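Local coordinates for protein replicative DNA helicase DnaB, 1st part (Mycobacterium tuberculosis, PDB 2R5U) that probably unwinds duplex DNA ahead of the replisome as an ATP-driven homohexameric helicase, this piece being its N-terminal domain, at residues Q29-L42 with D59-L73. Numbering follows the deposited sequence.
Sequences QDLAAEQSVLGGML and DFYRPAHQNVYDAIL
Glu34 reaches from helix 31-42 to the turn that leads into helix 63-73 and to the first turn of that helix, using both carboxylate oxygens. Glu34 OE1 takes the His65 ND1 hydrogen on its anti lone pair at 2.7 Å. This oxygen lies near the imidazole plane, while the carboxylate is turned 73° from the ring. Glu34 OE2 accepts from Tyr61 N at 2.8 Å, on the syn side, somewhat out of the carboxylate plane. Arg62 N adds a weak third bond to OE1. The chain of Glu34, extended beyond CG, runs alongside the Phe60 ring in the opposite sense, with Glu34 CG 3.6 Å from Phe60 CD2.

Outside the carboxylate, Gln29 NE2 sits over one face of the Tyr61 ring, the amide tilted 43° to it, and bonds to Pro27 O. Further along, Leu38 is a knob among His65, Val68, Tyr69 and Ile72. Met41 bends at its last torsion, which brings SD and CE to the Tyr69 ring in an oblique Met-aromatic contact; Met41 CE also touches Ile72 CG2 at 3.7 Å.

The helices run nearly parallel, 22° apart. The buried carboxylate is satisfied by N-H donors, and His65 NE2 has a weak bond to Tyr105 OH. The Glu34 bond keeps a proton on ND1, and the carboxylate may raise the imidazole pKa.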
ATOM      1  N   GLN B  29       8.955  34.371   7.799  1.00 36.57           N
ATOM      2  CA  GLN B  29       7.631  34.608   7.195  1.00 36.80           C
ATOM      3  C   GLN B  29       7.200  36.064   7.343  1.00 35.62           C
ATOM      4  O   GLN B  29       7.706  36.785   8.199  1.00 36.28           O
ATOM      5  CB  GLN B  29       6.579  33.680   7.834  1.00 36.40           C
ATOM      6  CG  GLN B  29       6.313  33.981   9.327  1.00 38.83           C
ATOM      7  CD  GLN B  29       5.407  32.975   9.997  1.00 38.77           C
ATOM      8  OE1 GLN B  29       4.206  33.203  10.131  1.00 44.10           O
ATOM      9  NE2 GLN B  29       5.972  31.855  10.426  1.00 40.21           N
ATOM     10  N   ASP B  30       6.257  36.502   6.513  1.00 34.53           N
ATOM     11  CA  ASP B  30       5.582  37.784   6.736  1.00 33.18           C
ATOM     12  C   ASP B  30       4.135  37.622   6.283  1.00 33.27           C
ATOM     13  O   ASP B  30       3.840  37.758   5.091  1.00 32.49           O
ATOM     14  CB  ASP B  30       6.281  38.944   6.008  1.00 32.97           C
ATOM     15  CG  ASP B  30       5.788  40.325   6.468  1.00 33.48           C
ATOM     16  OD1 ASP B  30       4.592  40.487   6.775  1.00 34.78           O
ATOM     17  OD2 ASP B  30       6.599  41.272   6.521  1.00 36.30           O
ATOM     18  N   LEU B  31       3.259  37.277   7.228  1.00 32.05           N
ATOM     19  CA  LEU B  31       1.848  37.055   6.928  1.00 31.79           C
ATOM     20  C   LEU B  31       1.153  38.313   6.424  1.00 30.42           C
ATOM     21  O   LEU B  31       0.320  38.226   5.533  1.00 29.83           O
ATOM     22  CB  LEU B  31       1.097  36.465   8.131  1.00 33.09           C
ATOM     23  CG  LEU B  31       0.772  34.965   8.247  1.00 35.65           C
ATOM     24  CD1 LEU B  31      -0.457  34.643   7.462  1.00 37.43           C
ATOM     25  CD2 LEU B  31       1.912  34.050   7.805  1.00 37.71           C
ATOM     26  N   ALA B  32       1.495  39.469   6.990  1.00 29.48           N
ATOM     27  CA  ALA B  32       0.924  40.729   6.564  1.00 29.00           C
ATOM     28  C   ALA B  32       1.265  40.975   5.093  1.00 28.71           C
ATOM     29  O   ALA B  32       0.398  41.355   4.314  1.00 27.93           O
ATOM     30  CB  ALA B  32       1.439  41.873   7.427  1.00 29.37           C
ATOM     31  N   ALA B  33       2.533  40.770   4.724  1.00 27.61           N
ATOM     32  CA  ALA B  33       2.952  40.976   3.330  1.00 27.10           C
ATOM     33  C   ALA B  33       2.282  39.967   2.368  1.00 26.63           C
ATOM     34  O   ALA B  33       1.925  40.321   1.236  1.00 26.26           O
ATOM     35  CB  ALA B  33       4.457  40.971   3.207  1.00 27.29           C
ATOM     36  N   GLU B  34       2.071  38.734   2.827  1.00 26.71           N
ATOM     37  CA  GLU B  34       1.310  37.747   2.026  1.00 26.53           C
ATOM     38  C   GLU B  34      -0.116  38.223   1.726  1.00 25.83           C
ATOM     39  O   GLU B  34      -0.620  38.046   0.614  1.00 24.72           O
ATOM     40  CB  GLU B  34       1.243  36.373   2.703  1.00 25.80           C
ATOM     41  CG  GLU B  34       2.612  35.649   2.767  1.00 27.45           C
ATOM     42  CD  GLU B  34       2.585  34.223   3.304  1.00 27.83           C
ATOM     43  OE1 GLU B  34       1.505  33.610   3.494  1.00 27.87           O
ATOM     44  OE2 GLU B  34       3.703  33.690   3.504  1.00 30.91           O
ATOM     45  N   GLN B  35      -0.774  38.758   2.746  1.00 25.69           N
ATOM     46  CA  GLN B  35      -2.149  39.275   2.618  1.00 26.34           C
ATOM     47  C   GLN B  35      -2.214  40.414   1.612  1.00 25.51           C
ATOM     48  O   GLN B  35      -3.052  40.402   0.726  1.00 26.51           O
ATOM     49  CB  GLN B  35      -2.690  39.700   3.991  1.00 25.69           C
ATOM     50  CG  GLN B  35      -2.998  38.527   4.915  1.00 24.78           C
ATOM     51  CD  GLN B  35      -3.238  38.953   6.357  1.00 26.81           C
ATOM     52  OE1 GLN B  35      -2.867  40.052   6.779  1.00 31.81           O
ATOM     53  NE2 GLN B  35      -3.831  38.074   7.124  1.00 27.03           N
ATOM     54  N   SER B  36      -1.297  41.364   1.735  1.00 26.07           N
ATOM     55  CA  SER B  36      -1.202  42.522   0.839  1.00 25.88           C
ATOM     56  C   SER B  36      -0.944  42.138  -0.631  1.00 25.62           C
ATOM     57  O   SER B  36      -1.528  42.734  -1.554  1.00 24.96           O
ATOM     58  CB  SER B  36      -0.106  43.478   1.322  1.00 25.76           C
ATOM     59  OG  SER B  36      -0.433  44.047   2.592  1.00 28.57           O
ATOM     60  N   VAL B  37      -0.061  41.152  -0.841  1.00 25.11           N
ATOM     61  CA  VAL B  37       0.173  40.588  -2.182  1.00 24.33           C
ATOM     62  C   VAL B  37      -1.107  40.037  -2.800  1.00 24.27           C
ATOM     63  O   VAL B  37      -1.431  40.341  -3.964  1.00 23.71           O
ATOM     64  CB  VAL B  37       1.241  39.479  -2.199  1.00 24.89           C
ATOM     65  CG1 VAL B  37       1.219  38.744  -3.546  1.00 26.07           C
ATOM     66  CG2 VAL B  37       2.589  40.062  -2.013  1.00 24.73           C
ATOM     67  N   LEU B  38      -1.828  39.228  -2.029  1.00 23.71           N
ATOM     68  CA  LEU B  38      -3.038  38.592  -2.526  1.00 24.16           C
ATOM     69  C   LEU B  38      -4.148  39.624  -2.787  1.00 24.49           C
ATOM     70  O   LEU B  38      -4.861  39.517  -3.766  1.00 23.55           O
ATOM     71  CB  LEU B  38      -3.512  37.488  -1.580  1.00 23.27           C
ATOM     72  CG  LEU B  38      -2.592  36.258  -1.476  1.00 24.16           C
ATOM     73  CD1 LEU B  38      -3.104  35.321  -0.396  1.00 23.46           C
ATOM     74  CD2 LEU B  38      -2.458  35.528  -2.826  1.00 21.84           C
ATOM     75  N   GLY B  39      -4.264  40.604  -1.892  1.00 24.81           N
ATOM     76  CA  GLY B  39      -5.232  41.701  -2.030  1.00 25.67           C
ATOM     77  C   GLY B  39      -4.981  42.477  -3.302  1.00 25.52           C
ATOM     78  O   GLY B  39      -5.909  42.744  -4.043  1.00 26.32           O
ATOM     79  N   GLY B  40      -3.712  42.803  -3.559  1.00 25.54           N
ATOM     80  CA  GLY B  40      -3.291  43.529  -4.760  1.00 25.27           C
ATOM     81  C   GLY B  40      -3.613  42.817  -6.063  1.00 25.80           C
ATOM     82  O   GLY B  40      -4.148  43.412  -6.986  1.00 24.51           O
ATOM     83  N   MET B  41      -3.260  41.533  -6.125  1.00 24.67           N
ATOM     84  CA  MET B  41      -3.570  40.647  -7.240  1.00 25.88           C
ATOM     85  C   MET B  41      -5.057  40.571  -7.564  1.00 25.68           C
ATOM     86  O   MET B  41      -5.407  40.525  -8.731  1.00 27.09           O
ATOM     87  CB  MET B  41      -3.034  39.235  -6.967  1.00 23.95           C
ATOM     88  CG  MET B  41      -1.478  39.160  -6.859  1.00 27.30           C
ATOM     89  SD  MET B  41      -0.900  37.457  -6.463  1.00 27.23           S
ATOM     90  CE  MET B  41      -1.085  36.651  -8.068  1.00 27.64           C
ATOM     91  N   LEU B  42      -5.904  40.550  -6.537  1.00 25.73           N
ATOM     92  CA  LEU B  42      -7.361  40.484  -6.698  1.00 26.72           C
ATOM     93  C   LEU B  42      -7.965  41.806  -7.261  1.00 27.87           C
ATOM     94  O   LEU B  42      -9.086  41.812  -7.756  1.00 27.98           O
ATOM     95  CB  LEU B  42      -8.042  40.094  -5.376  1.00 26.17           C
ATOM     96  CG  LEU B  42      -7.906  38.622  -4.925  1.00 25.41           C
ATOM     97  CD1 LEU B  42      -8.448  38.369  -3.507  1.00 27.38           C
ATOM     98  CD2 LEU B  42      -8.559  37.660  -5.898  1.00 24.94           C
ATOM     99  N   ASP B  59       6.068  29.661  -2.346  1.00 33.04           N
ATOM    100  CA  ASP B  59       6.621  30.817  -1.616  1.00 32.15           C
ATOM    101  C   ASP B  59       5.780  31.317  -0.418  1.00 31.14           C
ATOM    102  O   ASP B  59       6.290  31.990   0.491  1.00 30.00           O
ATOM    103  CB  ASP B  59       6.939  31.960  -2.583  1.00 32.82           C
ATOM    104  CG  ASP B  59       8.283  31.772  -3.320  1.00 34.89           C
ATOM    105  OD1 ASP B  59       9.067  30.851  -2.982  1.00 35.03           O
ATOM    106  OD2 ASP B  59       8.555  32.562  -4.243  1.00 37.97           O
ATOM    107  N   PHE B  60       4.504  30.973  -0.402  1.00 30.17           N
ATOM    108  CA  PHE B  60       3.638  31.408   0.692  1.00 30.48           C
ATOM    109  C   PHE B  60       3.798  30.448   1.865  1.00 30.64           C
ATOM    110  O   PHE B  60       3.744  29.246   1.671  1.00 30.18           O
ATOM    111  CB  PHE B  60       2.186  31.464   0.225  1.00 29.25           C
ATOM    112  CG  PHE B  60       1.906  32.639  -0.666  1.00 29.20           C
ATOM    113  CD1 PHE B  60       2.173  32.566  -2.026  1.00 26.48           C
ATOM    114  CD2 PHE B  60       1.451  33.844  -0.127  1.00 28.68           C
ATOM    115  CE1 PHE B  60       1.940  33.672  -2.861  1.00 26.12           C
ATOM    116  CE2 PHE B  60       1.219  34.952  -0.947  1.00 27.53           C
ATOM    117  CZ  PHE B  60       1.458  34.849  -2.324  1.00 28.14           C
ATOM    118  N   TYR B  61       4.025  30.988   3.058  1.00 31.89           N
ATOM    119  CA  TYR B  61       4.097  30.161   4.262  1.00 33.01           C
ATOM    120  C   TYR B  61       2.742  29.553   4.600  1.00 33.08           C
ATOM    121  O   TYR B  61       2.639  28.356   4.875  1.00 32.41           O
ATOM    122  CB  TYR B  61       4.624  30.947   5.473  1.00 34.04           C
ATOM    123  CG  TYR B  61       4.681  30.078   6.722  1.00 36.05           C
ATOM    124  CD1 TYR B  61       3.853  30.333   7.809  1.00 37.46           C
ATOM    125  CD2 TYR B  61       5.530  28.957   6.781  1.00 38.16           C
ATOM    126  CE1 TYR B  61       3.892  29.513   8.953  1.00 38.94           C
ATOM    127  CE2 TYR B  61       5.572  28.127   7.907  1.00 38.39           C
ATOM    128  CZ  TYR B  61       4.753  28.413   8.988  1.00 38.68           C
ATOM    129  OH  TYR B  61       4.793  27.602  10.106  1.00 38.37           O
ATOM    130  N   ARG B  62       1.699  30.379   4.598  1.00 33.30           N
ATOM    131  CA  ARG B  62       0.363  29.895   4.962  1.00 34.21           C
ATOM    132  C   ARG B  62      -0.289  29.135   3.800  1.00 33.39           C
ATOM    133  O   ARG B  62      -0.412  29.692   2.709  1.00 33.36           O
ATOM    134  CB  ARG B  62      -0.514  31.073   5.379  1.00 35.00           C
ATOM    135  CG  ARG B  62      -1.552  30.705   6.414  1.00 39.73           C
ATOM    136  CD  ARG B  62      -2.553  31.803   6.571  1.00 46.31           C
ATOM    137  NE  ARG B  62      -3.923  31.384   6.274  1.00 51.81           N
ATOM    138  CZ  ARG B  62      -4.790  30.943   7.185  1.00 53.85           C
ATOM    139  NH1 ARG B  62      -6.026  30.611   6.823  1.00 54.11           N
ATOM    140  NH2 ARG B  62      -4.428  30.840   8.465  1.00 55.80           N
ATOM    141  N   PRO B  63      -0.693  27.868   4.024  1.00 33.10           N
ATOM    142  CA  PRO B  63      -1.373  27.051   3.002  1.00 32.26           C
ATOM    143  C   PRO B  63      -2.606  27.719   2.337  1.00 31.44           C
ATOM    144  O   PRO B  63      -2.748  27.644   1.121  1.00 31.44           O
ATOM    145  CB  PRO B  63      -1.786  25.793   3.781  1.00 33.05           C
ATOM    146  CG  PRO B  63      -0.789  25.697   4.880  1.00 33.00           C
ATOM    147  CD  PRO B  63      -0.490  27.103   5.276  1.00 33.31           C
ATOM    148  N   ALA B  64      -3.468  28.371   3.117  1.00 30.65           N
ATOM    149  CA  ALA B  64      -4.603  29.106   2.550  1.00 29.79           C
ATOM    150  C   ALA B  64      -4.158  30.154   1.513  1.00 29.20           C
ATOM    151  O   ALA B  64      -4.805  30.312   0.484  1.00 29.05           O
ATOM    152  CB  ALA B  64      -5.435  29.771   3.652  1.00 29.45           C
ATOM    153  N   HIS B  65      -3.054  30.845   1.800  1.00 27.88           N
ATOM    154  CA  HIS B  65      -2.504  31.845   0.910  1.00 27.04           C
ATOM    155  C   HIS B  65      -1.954  31.235  -0.377  1.00 26.28           C
ATOM    156  O   HIS B  65      -2.174  31.786  -1.440  1.00 24.63           O
ATOM    157  CB  HIS B  65      -1.447  32.709   1.599  1.00 26.56           C
ATOM    158  CG  HIS B  65      -1.979  33.514   2.739  1.00 26.40           C
ATOM    159  ND1 HIS B  65      -1.165  34.197   3.608  1.00 27.96           N
ATOM    160  CD2 HIS B  65      -3.251  33.752   3.146  1.00 27.35           C
ATOM    161  CE1 HIS B  65      -1.904  34.836   4.497  1.00 28.23           C
ATOM    162  NE2 HIS B  65      -3.175  34.578   4.241  1.00 29.21           N
ATOM    163  N   GLN B  66      -1.254  30.095  -0.282  1.00 26.17           N
ATOM    164  CA  GLN B  66      -0.794  29.394  -1.492  1.00 26.33           C
ATOM    165  C   GLN B  66      -1.970  28.991  -2.370  1.00 25.86           C
ATOM    166  O   GLN B  66      -1.887  29.082  -3.587  1.00 25.61           O
ATOM    167  CB  GLN B  66       0.055  28.139  -1.186  1.00 26.90           C
ATOM    168  CG  GLN B  66       0.816  27.619  -2.423  1.00 28.27           C
ATOM    169  CD  GLN B  66       1.899  28.576  -2.882  1.00 30.76           C
ATOM    170  OE1 GLN B  66       1.869  29.081  -4.018  1.00 34.82           O
ATOM    171  NE2 GLN B  66       2.841  28.873  -1.992  1.00 27.39           N
ATOM    172  N   ASN B  67      -3.043  28.518  -1.749  1.00 26.20           N
ATOM    173  CA  ASN B  67      -4.242  28.081  -2.469  1.00 26.27           C
ATOM    174  C   ASN B  67      -4.825  29.257  -3.258  1.00 25.90           C
ATOM    175  O   ASN B  67      -5.184  29.115  -4.437  1.00 24.91           O
ATOM    176  CB  ASN B  67      -5.323  27.568  -1.511  1.00 27.30           C
ATOM    177  CG  ASN B  67      -4.987  26.200  -0.858  1.00 29.56           C
ATOM    178  OD1 ASN B  67      -4.185  25.411  -1.367  1.00 33.29           O
ATOM    179  ND2 ASN B  67      -5.650  25.917   0.256  1.00 31.68           N
ATOM    180  N   VAL B  68      -4.931  30.412  -2.598  1.00 24.54           N
ATOM    181  CA  VAL B  68      -5.493  31.600  -3.242  1.00 24.09           C
ATOM    182  C   VAL B  68      -4.608  32.001  -4.418  1.00 24.35           C
ATOM    183  O   VAL B  68      -5.108  32.201  -5.533  1.00 23.98           O
ATOM    184  CB  VAL B  68      -5.666  32.772  -2.269  1.00 24.19           C
ATOM    185  CG1 VAL B  68      -6.146  34.050  -3.030  1.00 23.56           C
ATOM    186  CG2 VAL B  68      -6.663  32.383  -1.187  1.00 22.89           C
ATOM    187  N   TYR B  69      -3.303  32.090  -4.165  1.00 24.82           N
ATOM    188  CA  TYR B  69      -2.333  32.439  -5.190  1.00 25.55           C
ATOM    189  C   TYR B  69      -2.409  31.514  -6.410  1.00 26.26           C
ATOM    190  O   TYR B  69      -2.415  31.987  -7.555  1.00 25.68           O
ATOM    191  CB  TYR B  69      -0.922  32.436  -4.595  1.00 26.06           C
ATOM    192  CG  TYR B  69       0.171  32.836  -5.570  1.00 27.97           C
ATOM    193  CD1 TYR B  69       0.473  34.173  -5.789  1.00 28.64           C
ATOM    194  CD2 TYR B  69       0.903  31.863  -6.269  1.00 29.53           C
ATOM    195  CE1 TYR B  69       1.464  34.544  -6.668  1.00 30.30           C
ATOM    196  CE2 TYR B  69       1.912  32.222  -7.156  1.00 31.31           C
ATOM    197  CZ  TYR B  69       2.178  33.569  -7.349  1.00 30.33           C
ATOM    198  OH  TYR B  69       3.161  33.965  -8.202  1.00 30.67           O
ATOM    199  N   ASP B  70      -2.456  30.205  -6.154  1.00 26.27           N
ATOM    200  CA  ASP B  70      -2.515  29.190  -7.229  1.00 27.08           C
ATOM    201  C   ASP B  70      -3.794  29.339  -8.065  1.00 26.60           C
ATOM    202  O   ASP B  70      -3.751  29.209  -9.292  1.00 26.05           O
ATOM    203  CB  ASP B  70      -2.431  27.756  -6.664  1.00 27.56           C
ATOM    204  CG  ASP B  70      -1.110  27.458  -5.948  1.00 30.37           C
ATOM    205  OD1 ASP B  70      -0.145  28.269  -6.015  1.00 31.87           O
ATOM    206  OD2 ASP B  70      -1.046  26.391  -5.277  1.00 32.63           O
ATOM    207  N   ALA B  71      -4.917  29.629  -7.399  1.00 25.64           N
ATOM    208  CA  ALA B  71      -6.182  29.874  -8.093  1.00 26.32           C
ATOM    209  C   ALA B  71      -6.108  31.122  -9.011  1.00 26.43           C
ATOM    210  O   ALA B  71      -6.549  31.076 -10.166  1.00 26.68           O
ATOM    211  CB  ALA B  71      -7.332  29.998  -7.095  1.00 25.25           C
ATOM    212  N   ILE B  72      -5.526  32.211  -8.512  1.00 26.09           N
ATOM    213  CA  ILE B  72      -5.315  33.422  -9.337  1.00 25.97           C
ATOM    214  C   ILE B  72      -4.421  33.110 -10.561  1.00 26.84           C
ATOM    215  O   ILE B  72      -4.740  33.477 -11.698  1.00 25.47           O
ATOM    216  CB  ILE B  72      -4.715  34.581  -8.516  1.00 26.11           C
ATOM    217  CG1 ILE B  72      -5.625  34.955  -7.319  1.00 24.57           C
ATOM    218  CG2 ILE B  72      -4.476  35.798  -9.399  1.00 25.89           C
ATOM    219  CD1 ILE B  72      -4.936  35.943  -6.320  1.00 25.79           C
ATOM    220  N   LEU B  73      -3.303  32.434 -10.330  1.00 27.55           N
ATOM    221  CA  LEU B  73      -2.408  32.082 -11.422  1.00 30.02           C
ATOM    222  C   LEU B  73      -3.099  31.169 -12.433  1.00 30.53           C
ATOM    223  O   LEU B  73      -2.866  31.297 -13.634  1.00 30.76           O
ATOM    224  CB  LEU B  73      -1.133  31.420 -10.905  1.00 30.36           C
ATOM    225  CG  LEU B  73      -0.094  32.254 -10.158  1.00 33.59           C
ATOM    226  CD1 LEU B  73       1.256  31.638 -10.487  1.00 36.03           C
ATOM    227  CD2 LEU B  73      -0.098  33.753 -10.485  1.00 36.31           C
TER